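Local structure of STU0660 (3ZTH) at residues Val5-Tyr9 / Ser53-Tyr57; Ile13-Gly18 / Arg252-Leu257; Ile37-Phe42 / Glu59-Leu63; Asp240-Ile246 / Leu293-Tyr299. The protein probably takes part in CRISPR-mediated bacterial immunity as a large Csn2-type, DNA-binding Cas protein that also binds magnesium ions. The contacts are given in a common frame with arbitrary orientation. Numbering follows the deposited sequence.

In the fold
The four contacts lead through a P-loop NTPase-clan fold from a small antiparallel sheet to the central mixed one. Contacts 1 and 3, centres 11 Å apart, share the small sheet (strands 2-5, 13-16, 62-63) and helix 28-43; they touch, partly, through Val5 on Ile37 and a probable Thr61 N to Gln6 OE1 hydrogen bond. Contact 2, 16 Å from contact 3, ties the small sheet to strand 254-257 of the central one. Contact 4, at a magnesium site, lies 14 Å from contact 2 and 31 Å from contact 1 (all distances between centres). Along the chain contact 3 is nested within contact 2, whose segments alternate with those of contacts 1 and 4, interlocking early and late sequence.

Contact 1. Residues Val5-Tyr9 / Ser53-Tyr57; sequences VQHPY and SIFDY
Two successive residues with positive phi, Asp56 (61°/43°) and Tyr57 (55°/25°), turn the chain away just after the touching Ile54 and Phe55: Asp56 is the C-prime residue of a Schellman motif at the end of the helix that begins at 49, with Asp56 N bonded to Ser53 O at 2.9 Å and Tyr57 N directed to Leu52 O. Segment 5-9 is extended as it leaves strand 2-5 and bends at Pro8 (-49°/-37°). The segments come closest at Pro8 and Phe55, whose CA atoms are 5.5 Å apart, and no hydrogen bond joins them. Pro8 CB lies 4.0 Å from Ile54 CB, and Pro8 CD lies 4.0 Å from Phe55 CE1, the ring being carried inward by an m rotamer at chi1. Ile54 also packs on Trp174 of the second subunit, so this surface contact borders a subunit interface. Gln6, chi1 and chi2 both t, turns its CB toward Phe55; its OE1 is held by Thr61 N, while Gln6 NE2 approaches Phe55 CD1 obliquely at 3.9 Å.

Contact 2. Residues Ile13-Gly18 / Arg252-Leu257; sequences IELNIG and RFVNIL
Hydrogen bonds come first, and all three engage Asn16. Asn255, chi1 m, offers its side-chain amide to the Asn16 backbone as a two-pronged clamp: Asn16 N donates to Asn255 OD1 (2.8 Å, 177°), and Asn255 ND2 donates to Asn16 O (2.9 Å, 164°). In return the Asn16 side chain, chi1 t, sends ND2 to Arg252 O at 2.8 Å. A water accepts from Asn16 ND2 (3.2 Å) and from Arg252 NH1 (3.0 Å). The strands, 13-16 and 254-257, run nearly antiparallel at 158° with axes 6.9 Å apart; CA atoms match as Asn16 with Phe253 (5.2 Å) and Leu15 with Asn255 (6.4 Å). They belong to different sheets, the first an outer strand of the small antiparallel sheet, the second a neighbour of strand 20-24 in the mainly parallel core, consistent with a P-loop NTPase-like fold. Gly18 CA sits 3.5 Å from the centroid of the Phe253 ring, 10° off its normal, a CH-pi contact made possible by the missing side chain, since a CB would clash with Phe253 CD2. Apolar packing extends the contact at its far end, where Leu257 CD1 meets Leu15 CD1 at 4.2 Å and Leu257 CD2 meets Ile13 CG2 at 4.3 Å.

Contact 3. Residues Ile37-Phe42 / Glu59-Leu63; sequences ILSWYF and EPTIL
Ile62 forms the apolar centre, its CB directed toward helix 28-43 and its chi angles m and t. The tip, Ile62 CD1, settles among four helix side chains: Tyr41 CD2 at 3.4 Å, Phe42 CE2 at 4.0 Å, Leu38 CD2 at 4.2 Å and Ile37 CG2 at 4.5 Å. Ile62 CG1 lies over the face of the Tyr41 ring, 3.6 Å from its centroid and 10° off the normal, a CH-pi contact. Pro60 widens the core through its CB, 4.5 Å from Ile37 CD1. This is helix-on-sheet packing: the 37-42 segment, helical throughout, lies against the chain entering strand 62-63 of the three-stranded antiparallel sheet, and Ile62 also packs there on Phe3. Closest CA atoms are Tyr41 and Thr61, 7.7 Å apart. Farther out, Tyr41, chi1 t, lays its ring edge by the backbone, with Tyr41 CE1 3.3 Å from Pro60 O. Tyr41 OH accepts a weak hydrogen bond from Ile62 N (3.4 Å, 151°), its stronger partner being Val70 O. Ile37 also packs on Trp174 of the second subunit. With so faint a polar link across the two segments, their association rests chiefly on the fit of Ile62 and Pro60 against aliphatic and aromatic groups.

Contact 4. Residues Asp240-Ile246 / Leu293-Tyr299; sequences DQGYLKI and LETVTPY. With MG (magnesium ion), chain C.
Glu294, Asp240 and Ile246 give up most surface here, where the loop after strand 232-237 of the P-loop NTPase-like core packs against the C-terminal part of helix 286-296 and the 3-10 segment 297-299. Glu294, chi1 near -118° and chi2 t, reaches out so that Glu294 OE2 accepts the one direct hydrogen bond between the segments, from Ile246 N (2.6 Å, 172°); a salt bridge to Arg290 shares that carboxylate. Ile246, with chi1 m and chi2 t in an extended backbone, points toward the helix and sets its CD1 3.6 Å from Leu293 CG. CA atoms pair as Ile246 with Glu294 (6.1 Å) and Asp240 with Pro298 (5.5 Å). Between these ends Leu244 CD2 packs against Thr297 CB (3.8 Å) and Pro298 CD (4.0 Å). The Asp240 carbonyl meets two waters, one bridging from Asp240 O (2.8 Å) to Thr295 O (2.6 Å), the other from Asp240 O (3.0 Å) to Glu294 O (2.6 Å). Its side chain, chi1 m, passes Tyr299, with Asp240 CB 3.5 Å from Tyr299 OH, and serves a metal site that also includes Gln26: Asp240 OD2 binds the magnesium ion at 2.4 Å, beside three waters at 2.4 to 2.5 Å from the ion.

Contact 1. Residues Val5-Tyr9 / Ser53-Tyr57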
loop_
_atom_site.group_PDB
_atom_site.type_symbol
_atom_site.label_atom_id
_atom_site.label_comp_id
_atom_site.label_asym_id
_atom_site.label_seq_id
_atom_site.Cartn_x
_atom_site.Cartn_y
_atom_site.Cartn_z
ATOM N N VAL A 5 32.045 13.527 18.486
ATOM C CA VAL A 5 30.764 13.744 17.828
ATOM C C VAL A 5 30.631 15.093 17.167
ATOM O O VAL A 5 30.888 16.136 17.776
ATOM C CB VAL A 5 29.598 13.569 18.830
ATOM C CG1 VAL A 5 28.261 13.628 18.100
ATOM C CG2 VAL A 5 29.753 12.247 19.565
ATOM N N GLN A 6 30.195 15.063 15.916
ATOM C CA GLN A 6 30.018 16.274 15.151
ATOM C C GLN A 6 28.930 17.182 15.711
ATOM O O GLN A 6 27.827 16.742 16.051
ATOM C CB GLN A 6 29.697 15.928 13.709
ATOM C CG GLN A 6 30.011 17.056 12.751
ATOM C CD GLN A 6 29.953 16.604 11.316
ATOM O OE1 GLN A 6 30.429 15.513 10.974
ATOM N NE2 GLN A 6 29.376 17.443 10.456
ATOM N N HIS A 7 29.261 18.464 15.789
ATOM C CA HIS A 7 28.356 19.487 16.283
ATOM C C HIS A 7 28.094 20.434 15.120
ATOM O O HIS A 7 29.015 20.812 14.405
ATOM C CB HIS A 7 29.021 20.254 17.420
ATOM C CG HIS A 7 28.121 21.244 18.088
ATOM N ND1 HIS A 7 27.282 20.905 19.127
ATOM C CD2 HIS A 7 27.925 22.565 17.863
ATOM C CE1 HIS A 7 26.611 21.974 19.516
ATOM N NE2 HIS A 7 26.984 22.995 18.765
ATOM N N PRO A 8 26.837 20.850 14.926
ATOM C CA PRO A 8 26.505 21.760 13.826
ATOM C C PRO A 8 27.369 23.015 13.639
ATOM O O PRO A 8 27.626 23.409 12.507
ATOM C CB PRO A 8 25.028 22.085 14.074
ATOM C CG PRO A 8 24.870 21.896 15.543
ATOM C CD PRO A 8 25.669 20.635 15.791
ATOM N N TYR A 9 27.827 23.654 14.710
ATOM C CA TYR A 9 28.646 24.845 14.500
ATOM C C TYR A 9 29.863 25.041 15.397
ATOM O O TYR A 9 30.573 26.043 15.281
ATOM C CB TYR A 9 27.773 26.111 14.530
ATOM C CG TYR A 9 26.438 25.975 15.239
ATOM C CD1 TYR A 9 26.363 25.844 16.631
ATOM C CD2 TYR A 9 25.242 25.998 14.514
ATOM C CE1 TYR A 9 25.121 25.742 17.286
ATOM C CE2 TYR A 9 23.998 25.895 15.154
ATOM C CZ TYR A 9 23.943 25.768 16.538
ATOM O OH TYR A 9 22.711 25.676 17.162
ATOM N N SER A 53 20.164 19.510 7.168
ATOM C CA SER A 53 20.188 20.970 7.042
ATOM C C SER A 53 21.328 21.598 7.828
ATOM O O SER A 53 22.215 22.221 7.256
ATOM C CB SER A 53 18.880 21.568 7.548
ATOM O OG SER A 53 17.779 20.938 6.930
ATOM N N ILE A 54 21.286 21.425 9.146
ATOM C CA ILE A 54 22.286 21.977 10.056
ATOM C C ILE A 54 23.726 21.528 9.793
ATOM O O ILE A 54 24.671 22.114 10.322
ATOM C CB ILE A 54 21.939 21.637 11.525
ATOM C CG1 ILE A 54 21.950 20.118 11.723
ATOM C CG2 ILE A 54 20.593 22.229 11.882
ATOM C CD1 ILE A 54 21.771 19.668 13.165
ATOM N N PHE A 55 23.906 20.486 8.998
ATOM C CA PHE A 55 25.252 20.030 8.712
ATOM C C PHE A 55 25.602 20.362 7.265
ATOM O O PHE A 55 26.491 19.752 6.674
ATOM C CB PHE A 55 25.349 18.526 8.941
ATOM C CG PHE A 55 24.994 18.104 10.332
ATOM C CD1 PHE A 55 25.780 18.489 11.412
ATOM C CD2 PHE A 55 23.863 17.325 10.568
ATOM C CE1 PHE A 55 25.446 18.106 12.709
ATOM C CE2 PHE A 55 23.521 16.938 11.862
ATOM C CZ PHE A 55 24.314 17.328 12.932
ATOM N N ASP A 56 24.901 21.336 6.698
ATOM C CA ASP A 56 25.127 21.718 5.309
ATOM C C ASP A 56 24.857 20.556 4.355
ATOM O O ASP A 56 25.630 20.310 3.427
ATOM C CB ASP A 56 26.556 22.222 5.116
ATOM C CG ASP A 56 26.636 23.727 5.131
ATOM O OD1 ASP A 56 26.072 24.347 6.065
ATOM O OD2 ASP A 56 27.266 24.285 4.204
ATOM N N TYR A 57 23.759 19.845 4.612
ATOM C CA TYR A 57 23.325 18.717 3.790
ATOM C C TYR A 57 24.380 17.636 3.618
ATOM O O TYR A 57 24.367 16.889 2.638
ATOM C CB TYR A 57 22.859 19.244 2.438
ATOM C CG TYR A 57 21.813 20.317 2.612
ATOM C CD1 TYR A 57 20.490 19.983 2.905
ATOM C CD2 TYR A 57 22.164 21.671 2.592
ATOM C CE1 TYR A 57 19.542 20.965 3.181
ATOM C CE2 TYR A 57 21.227 22.659 2.869
ATOM C CZ TYR A 57 19.919 22.298 3.163
ATOM O OH TYR A 57 18.990 23.265 3.455
#

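Contact 2. Residues Ile13-Gly18 / Arg252-Leu257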
loop_
_atom_site.group_PDB
_atom_site.type_symbol
_atom_site.label_atom_id
_atom_site.label_comp_id
_atom_site.label_asym_id
_atom_site.label_seq_id
_atom_site.Cartn_x
_atom_site.Cartn_y
_atom_site.Cartn_z
ATOM N N ILE A 13 32.048 17.198 20.044
ATOM C CA ILE A 13 31.791 16.876 21.438
ATOM C C ILE A 13 32.656 15.660 21.728
ATOM O O ILE A 13 32.509 14.623 21.075
ATOM C CB ILE A 13 30.307 16.517 21.667
ATOM C CG1 ILE A 13 29.427 17.708 21.295
ATOM C CG2 ILE A 13 30.071 16.150 23.119
ATOM C CD1 ILE A 13 28.333 17.367 20.317
ATOM N N GLU A 14 33.572 15.801 22.685
ATOM C CA GLU A 14 34.471 14.711 23.064
ATOM C C GLU A 14 33.839 13.811 24.117
ATOM O O GLU A 14 33.301 14.283 25.110
ATOM C CB GLU A 14 35.796 15.263 23.607
ATOM C CG GLU A 14 36.880 14.206 23.778
ATOM C CD GLU A 14 38.210 14.799 24.192
ATOM O OE1 GLU A 14 38.499 15.934 23.755
ATOM O OE2 GLU A 14 38.968 14.135 24.938
ATOM N N LEU A 15 33.919 12.511 23.887
ATOM C CA LEU A 15 33.358 11.524 24.793
ATOM C C LEU A 15 34.370 10.405 25.057
ATOM O O LEU A 15 34.844 9.741 24.130
ATOM C CB LEU A 15 32.101 10.929 24.166
ATOM C CG LEU A 15 30.683 11.330 24.586
ATOM C CD1 LEU A 15 30.609 12.760 25.077
ATOM C CD2 LEU A 15 29.774 11.109 23.381
ATOM N N ASN A 16 34.711 10.195 26.315
ATOM C CA ASN A 16 35.638 9.133 26.638
ATOM C C ASN A 16 34.748 7.909 26.904
ATOM O O ASN A 16 34.047 7.844 27.911
ATOM C CB ASN A 16 36.449 9.539 27.862
ATOM C CG ASN A 16 37.765 8.803 27.968
ATOM O OD1 ASN A 16 38.345 8.389 26.968
ATOM N ND2 ASN A 16 38.259 8.663 29.188
ATOM N N ILE A 17 34.768 6.958 25.973
ATOM C CA ILE A 17 33.946 5.743 26.039
ATOM C C ILE A 17 34.614 4.519 26.681
ATOM O O ILE A 17 35.759 4.185 26.372
ATOM C CB ILE A 17 33.486 5.324 24.616
ATOM C CG1 ILE A 17 32.880 6.523 23.874
ATOM C CG2 ILE A 17 32.501 4.172 24.707
ATOM C CD1 ILE A 17 31.674 7.147 24.552
ATOM N N GLY A 18 33.874 3.842 27.559
ATOM C CA GLY A 18 34.384 2.656 28.233
ATOM C C GLY A 18 33.270 1.638 28.433
ATOM O O GLY A 18 32.111 1.940 28.149
ATOM N N ARG A 252 37.095 7.347 34.535
ATOM C CA ARG A 252 37.502 8.068 33.337
ATOM C C ARG A 252 36.421 8.146 32.260
ATOM O O ARG A 252 36.496 8.972 31.352
ATOM C CB ARG A 252 38.765 7.421 32.759
ATOM C CG ARG A 252 40.020 7.695 33.589
ATOM C CD ARG A 252 41.270 7.029 33.006
ATOM N NE ARG A 252 41.209 5.569 33.093
ATOM C CZ ARG A 252 41.084 4.751 32.050
ATOM N NH1 ARG A 252 41.006 5.246 30.817
ATOM N NH2 ARG A 252 41.029 3.434 32.241
ATOM N N PHE A 253 35.407 7.298 32.363
ATOM C CA PHE A 253 34.351 7.297 31.370
ATOM C C PHE A 253 33.111 8.070 31.792
ATOM O O PHE A 253 32.046 7.962 31.171
ATOM C CB PHE A 253 34.038 5.855 30.994
ATOM C CG PHE A 253 35.266 5.083 30.634
ATOM C CD1 PHE A 253 36.084 5.514 29.586
ATOM C CD2 PHE A 253 35.673 3.994 31.400
ATOM C CE1 PHE A 253 37.291 4.880 29.313
ATOM C CE2 PHE A 253 36.884 3.349 31.135
ATOM C CZ PHE A 253 37.694 3.791 30.094
ATOM N N VAL A 254 33.260 8.852 32.854
ATOM C CA VAL A 254 32.186 9.700 33.330
ATOM C C VAL A 254 32.431 11.003 32.596
ATOM O O VAL A 254 33.407 11.695 32.860
ATOM C CB VAL A 254 32.274 9.947 34.833
ATOM C CG1 VAL A 254 31.287 11.018 35.235
ATOM C CG2 VAL A 254 31.988 8.662 35.587
ATOM N N ASN A 255 31.560 11.316 31.649
ATOM C CA ASN A 255 31.696 12.532 30.865
ATOM C C ASN A 255 30.771 13.637 31.365
ATOM O O ASN A 255 29.549 13.462 31.431
ATOM C CB ASN A 255 31.415 12.217 29.393
ATOM C CG ASN A 255 32.501 11.347 28.763
ATOM O OD1 ASN A 255 33.543 11.845 28.322
ATOM N ND2 ASN A 255 32.270 10.042 28.740
ATOM N N ILE A 256 31.361 14.771 31.724
ATOM C CA ILE A 256 30.596 15.906 32.219
ATOM C C ILE A 256 30.322 16.854 31.064
ATOM O O ILE A 256 31.255 17.373 30.454
ATOM C CB ILE A 256 31.381 16.684 33.292
ATOM C CG1 ILE A 256 31.941 15.718 34.335
ATOM C CG2 ILE A 256 30.477 17.722 33.956
ATOM C CD1 ILE A 256 32.866 16.379 35.335
ATOM N N LEU A 257 29.048 17.070 30.762
ATOM C CA LEU A 257 28.648 17.972 29.692
ATOM C C LEU A 257 27.914 19.181 30.270
ATOM O O LEU A 257 26.696 19.136 30.471
ATOM C CB LEU A 257 27.739 17.241 28.698
ATOM C CG LEU A 257 28.416 16.754 27.409
ATOM C CD1 LEU A 257 29.590 15.853 27.764
ATOM C CD2 LEU A 257 27.412 16.017 26.513
HETATM O O HOH W 1 41.387 7.935 29.475
#

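Contact 3. Residues Ile37-Phe42 / Glu59-Leu63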
loop_
_atom_site.group_PDB
_atom_site.type_symbol
_atom_site.label_atom_id
_atom_site.label_comp_id
_atom_site.label_asym_id
_atom_site.label_seq_id
_atom_site.Cartn_x
_atom_site.Cartn_y
_atom_site.Cartn_z
ATOM N N ILE A 37 22.298 12.303 17.990
ATOM C CA ILE A 37 23.281 11.956 16.975
ATOM C C ILE A 37 23.693 10.497 17.140
ATOM O O ILE A 37 23.731 9.738 16.173
ATOM C CB ILE A 37 24.548 12.819 17.106
ATOM C CG1 ILE A 37 24.237 14.281 16.788
ATOM C CG2 ILE A 37 25.616 12.284 16.183
ATOM C CD1 ILE A 37 23.927 14.536 15.307
ATOM N N LEU A 38 24.019 10.115 18.371
ATOM C CA LEU A 38 24.430 8.750 18.658
ATOM C C LEU A 38 23.433 7.713 18.143
ATOM O O LEU A 38 23.797 6.768 17.440
ATOM C CB LEU A 38 24.618 8.573 20.163
ATOM C CG LEU A 38 25.957 9.037 20.723
ATOM C CD1 LEU A 38 25.909 9.058 22.234
ATOM C CD2 LEU A 38 27.039 8.099 20.240
ATOM N N SER A 39 22.168 7.901 18.485
ATOM C CA SER A 39 21.153 6.956 18.062
ATOM C C SER A 39 20.951 6.960 16.550
ATOM O O SER A 39 20.711 5.914 15.954
ATOM C CB SER A 39 19.833 7.253 18.778
ATOM O OG SER A 39 19.317 8.504 18.386
ATOM N N TRP A 40 21.040 8.131 15.927
ATOM C CA TRP A 40 20.860 8.214 14.482
ATOM C C TRP A 40 22.035 7.573 13.771
ATOM O O TRP A 40 21.862 6.782 12.852
ATOM C CB TRP A 40 20.730 9.672 14.045
ATOM C CG TRP A 40 19.330 10.210 14.125
ATOM C CD1 TRP A 40 18.257 9.636 14.758
ATOM C CD2 TRP A 40 18.847 11.434 13.550
ATOM N NE1 TRP A 40 17.140 10.426 14.610
ATOM C CE2 TRP A 40 17.472 11.534 13.873
ATOM C CE3 TRP A 40 19.442 12.453 12.792
ATOM C CZ2 TRP A 40 16.682 12.618 13.461
ATOM C CZ3 TRP A 40 18.656 13.531 12.382
ATOM C CH2 TRP A 40 17.289 13.600 12.718
ATOM N N TYR A 41 23.235 7.920 14.217
ATOM C CA TYR A 41 24.459 7.402 13.637
ATOM C C TYR A 41 24.531 5.882 13.705
ATOM O O TYR A 41 24.713 5.211 12.686
ATOM C CB TYR A 41 25.657 7.985 14.378
ATOM C CG TYR A 41 26.966 7.885 13.629
ATOM C CD1 TYR A 41 27.222 8.704 12.525
ATOM C CD2 TYR A 41 27.973 7.016 14.056
ATOM C CE1 TYR A 41 28.442 8.669 11.870
ATOM C CE2 TYR A 41 29.204 6.972 13.408
ATOM C CZ TYR A 41 29.432 7.806 12.316
ATOM O OH TYR A 41 30.661 7.806 11.691
ATOM N N PHE A 42 24.400 5.341 14.911
ATOM C CA PHE A 42 24.490 3.900 15.106
ATOM C C PHE A 42 23.171 3.160 14.951
ATOM O O PHE A 42 23.159 1.939 14.842
ATOM C CB PHE A 42 25.078 3.595 16.488
ATOM C CG PHE A 42 26.504 4.057 16.658
ATOM C CD1 PHE A 42 27.507 3.598 15.807
ATOM C CD2 PHE A 42 26.845 4.946 17.674
ATOM C CE1 PHE A 42 28.824 4.015 15.964
ATOM C CE2 PHE A 42 28.159 5.370 17.840
ATOM C CZ PHE A 42 29.153 4.902 16.982
ATOM N N GLU A 59 26.229 14.363 5.635
ATOM C CA GLU A 59 25.937 13.447 6.731
ATOM C C GLU A 59 26.892 13.665 7.898
ATOM O O GLU A 59 28.088 13.845 7.697
ATOM C CB GLU A 59 26.033 11.999 6.260
ATOM C CG GLU A 59 25.373 11.751 4.920
ATOM C CD GLU A 59 25.135 10.281 4.650
ATOM O OE1 GLU A 59 26.007 9.457 5.000
ATOM O OE2 GLU A 59 24.074 9.953 4.075
ATOM N N PRO A 60 26.369 13.661 9.140
ATOM C CA PRO A 60 27.189 13.859 10.343
ATOM C C PRO A 60 28.147 12.690 10.610
ATOM O O PRO A 60 27.837 11.534 10.318
ATOM C CB PRO A 60 26.145 14.029 11.443
ATOM C CG PRO A 60 25.030 13.150 10.969
ATOM C CD PRO A 60 24.948 13.503 9.499
ATOM N N THR A 61 29.300 12.997 11.188
ATOM C CA THR A 61 30.306 11.984 11.456
ATOM C C THR A 61 30.746 11.878 12.915
ATOM O O THR A 61 30.565 12.810 13.701
ATOM C CB THR A 61 31.536 12.264 10.555
ATOM O OG1 THR A 61 31.503 11.382 9.428
ATOM C CG2 THR A 61 32.830 12.101 11.307
ATOM N N ILE A 62 31.311 10.725 13.270
ATOM C CA ILE A 62 31.836 10.486 14.617
ATOM C C ILE A 62 33.256 9.943 14.456
ATOM O O ILE A 62 33.454 8.878 13.859
ATOM C CB ILE A 62 31.001 9.446 15.403
ATOM C CG1 ILE A 62 29.575 9.962 15.610
ATOM C CG2 ILE A 62 31.665 9.158 16.739
ATOM C CD1 ILE A 62 28.756 9.139 16.589
ATOM N N LEU A 63 34.240 10.668 14.984
ATOM C CA LEU A 63 35.641 10.263 14.864
ATOM C C LEU A 63 36.202 9.646 16.132
ATOM O O LEU A 63 35.700 9.900 17.229
ATOM C CB LEU A 63 36.504 11.469 14.485
ATOM C CG LEU A 63 35.979 12.309 13.317
ATOM C CD1 LEU A 63 36.867 13.534 13.132
ATOM C CD2 LEU A 63 35.928 11.460 12.046
#

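Contact 4. Residues Asp240-Ile246 / Leu293-Tyr299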
loop_
_atom_site.group_PDB
_atom_site.type_symbol
_atom_site.label_atom_id
_atom_site.label_comp_id
_atom_site.label_asym_id
_atom_site.label_seq_id
_atom_site.Cartn_x
_atom_site.Cartn_y
_atom_site.Cartn_z
ATOM N N ASP A 240 20.795 14.045 37.824
ATOM C CA ASP A 240 21.733 14.823 38.619
ATOM C C ASP A 240 22.009 14.280 40.022
ATOM O O ASP A 240 23.071 14.553 40.594
ATOM C CB ASP A 240 21.235 16.262 38.741
ATOM C CG ASP A 240 21.279 17.007 37.427
ATOM O OD1 ASP A 240 21.666 16.405 36.402
ATOM O OD2 ASP A 240 20.923 18.205 37.427
ATOM N N GLN A 241 21.080 13.512 40.587
ATOM C CA GLN A 241 21.300 13.023 41.939
ATOM C C GLN A 241 20.897 11.586 42.246
ATOM O O GLN A 241 19.839 11.123 41.849
ATOM C CB GLN A 241 20.616 13.979 42.929
ATOM C CG GLN A 241 20.811 13.627 44.402
ATOM C CD GLN A 241 19.773 12.631 44.928
ATOM O OE1 GLN A 241 20.047 11.854 45.854
ATOM N NE2 GLN A 241 18.572 12.661 44.347
ATOM N N GLY A 242 21.771 10.886 42.958
ATOM C CA GLY A 242 21.486 9.521 43.363
ATOM C C GLY A 242 21.598 8.360 42.387
ATOM O O GLY A 242 21.232 7.245 42.760
ATOM N N TYR A 243 22.094 8.585 41.169
ATOM C CA TYR A 243 22.218 7.494 40.199
ATOM C C TYR A 243 23.612 7.281 39.606
ATOM O O TYR A 243 23.979 6.161 39.249
ATOM C CB TYR A 243 21.194 7.672 39.078
ATOM C CG TYR A 243 19.784 7.474 39.580
ATOM C CD1 TYR A 243 19.087 8.517 40.191
ATOM C CD2 TYR A 243 19.183 6.221 39.532
ATOM C CE1 TYR A 243 17.837 8.312 40.742
ATOM C CE2 TYR A 243 17.934 6.002 40.081
ATOM C CZ TYR A 243 17.263 7.048 40.685
ATOM O OH TYR A 243 16.019 6.835 41.233
ATOM N N LEU A 244 24.385 8.355 39.504
ATOM C CA LEU A 244 25.738 8.266 38.974
ATOM C C LEU A 244 26.588 7.376 39.888
ATOM O O LEU A 244 26.625 7.582 41.097
ATOM C CB LEU A 244 26.348 9.664 38.905
ATOM C CG LEU A 244 27.776 9.792 38.387
ATOM C CD1 LEU A 244 27.840 9.326 36.931
ATOM C CD2 LEU A 244 28.230 11.246 38.529
ATOM N N LYS A 245 27.260 6.382 39.312
ATOM C CA LYS A 245 28.109 5.475 40.089
ATOM C C LYS A 245 29.565 5.703 39.704
ATOM O O LYS A 245 29.922 5.581 38.533
ATOM C CB LYS A 245 27.749 4.006 39.805
ATOM C CG LYS A 245 26.306 3.628 40.091
ATOM C CD LYS A 245 25.951 3.844 41.559
ATOM C CE LYS A 245 24.457 3.645 41.802
ATOM N NZ LYS A 245 24.055 3.902 43.222
ATOM N N ILE A 246 30.401 6.026 40.682
ATOM C CA ILE A 246 31.819 6.256 40.423
ATOM C C ILE A 246 32.717 5.264 41.157
ATOM O O ILE A 246 32.572 5.068 42.362
ATOM C CB ILE A 246 32.242 7.689 40.841
ATOM C CG1 ILE A 246 31.573 8.717 39.926
ATOM C CG2 ILE A 246 33.752 7.833 40.789
ATOM C CD1 ILE A 246 31.927 10.151 40.253
ATOM N N LEU A 293 32.276 12.990 45.409
ATOM C CA LEU A 293 32.523 13.085 43.975
ATOM C C LEU A 293 31.294 12.661 43.156
ATOM O O LEU A 293 31.026 13.205 42.081
ATOM C CB LEU A 293 33.733 12.218 43.612
ATOM C CG LEU A 293 34.185 12.152 42.149
ATOM C CD1 LEU A 293 34.685 13.532 41.657
ATOM C CD2 LEU A 293 35.284 11.107 42.047
ATOM N N GLU A 294 30.545 11.689 43.668
ATOM C CA GLU A 294 29.343 11.212 42.993
ATOM C C GLU A 294 28.222 12.246 43.078
ATOM O O GLU A 294 27.405 12.376 42.174
ATOM C CB GLU A 294 28.875 9.914 43.632
ATOM C CG GLU A 294 28.891 8.735 42.699
ATOM C CD GLU A 294 28.764 7.412 43.437
ATOM O OE1 GLU A 294 27.930 7.321 44.369
ATOM O OE2 GLU A 294 29.496 6.465 43.077
ATOM N N THR A 295 28.197 12.976 44.181
ATOM C CA THR A 295 27.193 13.999 44.416
ATOM C C THR A 295 27.380 15.248 43.561
ATOM O O THR A 295 26.438 15.749 42.956
ATOM C CB THR A 295 27.229 14.456 45.887
ATOM O OG1 THR A 295 26.861 13.362 46.734
ATOM C CG2 THR A 295 26.293 15.644 46.110
ATOM N N VAL A 296 28.613 15.734 43.520
ATOM C CA VAL A 296 28.956 16.966 42.826
ATOM C C VAL A 296 29.267 16.927 41.337
ATOM O O VAL A 296 29.017 17.910 40.630
ATOM C CB VAL A 296 30.146 17.649 43.539
ATOM C CG1 VAL A 296 30.567 18.871 42.774
ATOM C CG2 VAL A 296 29.762 18.030 44.948
ATOM N N THR A 297 29.816 15.821 40.852
ATOM C CA THR A 297 30.171 15.736 39.440
ATOM C C THR A 297 29.145 16.301 38.451
ATOM O O THR A 297 29.504 17.021 37.524
ATOM C CB THR A 297 30.502 14.297 39.039
ATOM O OG1 THR A 297 31.707 13.892 39.705
ATOM C CG2 THR A 297 30.708 14.200 37.550
ATOM N N PRO A 298 27.855 15.979 38.629
ATOM C CA PRO A 298 26.848 16.504 37.699
ATOM C C PRO A 298 26.799 18.040 37.641
ATOM O O PRO A 298 26.300 18.615 36.669
ATOM C CB PRO A 298 25.547 15.907 38.235
ATOM C CG PRO A 298 26.004 14.622 38.839
ATOM C CD PRO A 298 27.248 15.027 39.575
ATOM N N TYR A 299 27.318 18.699 38.672
ATOM C CA TYR A 299 27.295 20.159 38.718
ATOM C C TYR A 299 28.613 20.847 38.388
ATOM O O TYR A 299 28.716 22.057 38.511
ATOM C CB TYR A 299 26.828 20.627 40.096
ATOM C CG TYR A 299 25.441 20.159 40.430
ATOM C CD1 TYR A 299 24.326 20.723 39.809
ATOM C CD2 TYR A 299 25.240 19.110 41.329
ATOM C CE1 TYR A 299 23.035 20.249 40.073
ATOM C CE2 TYR A 299 23.957 18.627 41.601
ATOM C CZ TYR A 299 22.862 19.199 40.970
ATOM O OH TYR A 299 21.605 18.713 41.230
HETATM MG MG MG C . 19.851 19.654 35.804
HETATM O O HOH W 2 23.941 15.150 43.155
HETATM O O HOH W 3 24.815 12.386 41.716
HETATM O O HOH W 4 18.733 21.203 34.352
HETATM O O HOH W 5 21.383 18.395 34.325
HETATM O O HOH W 6 19.314 20.620 37.999
#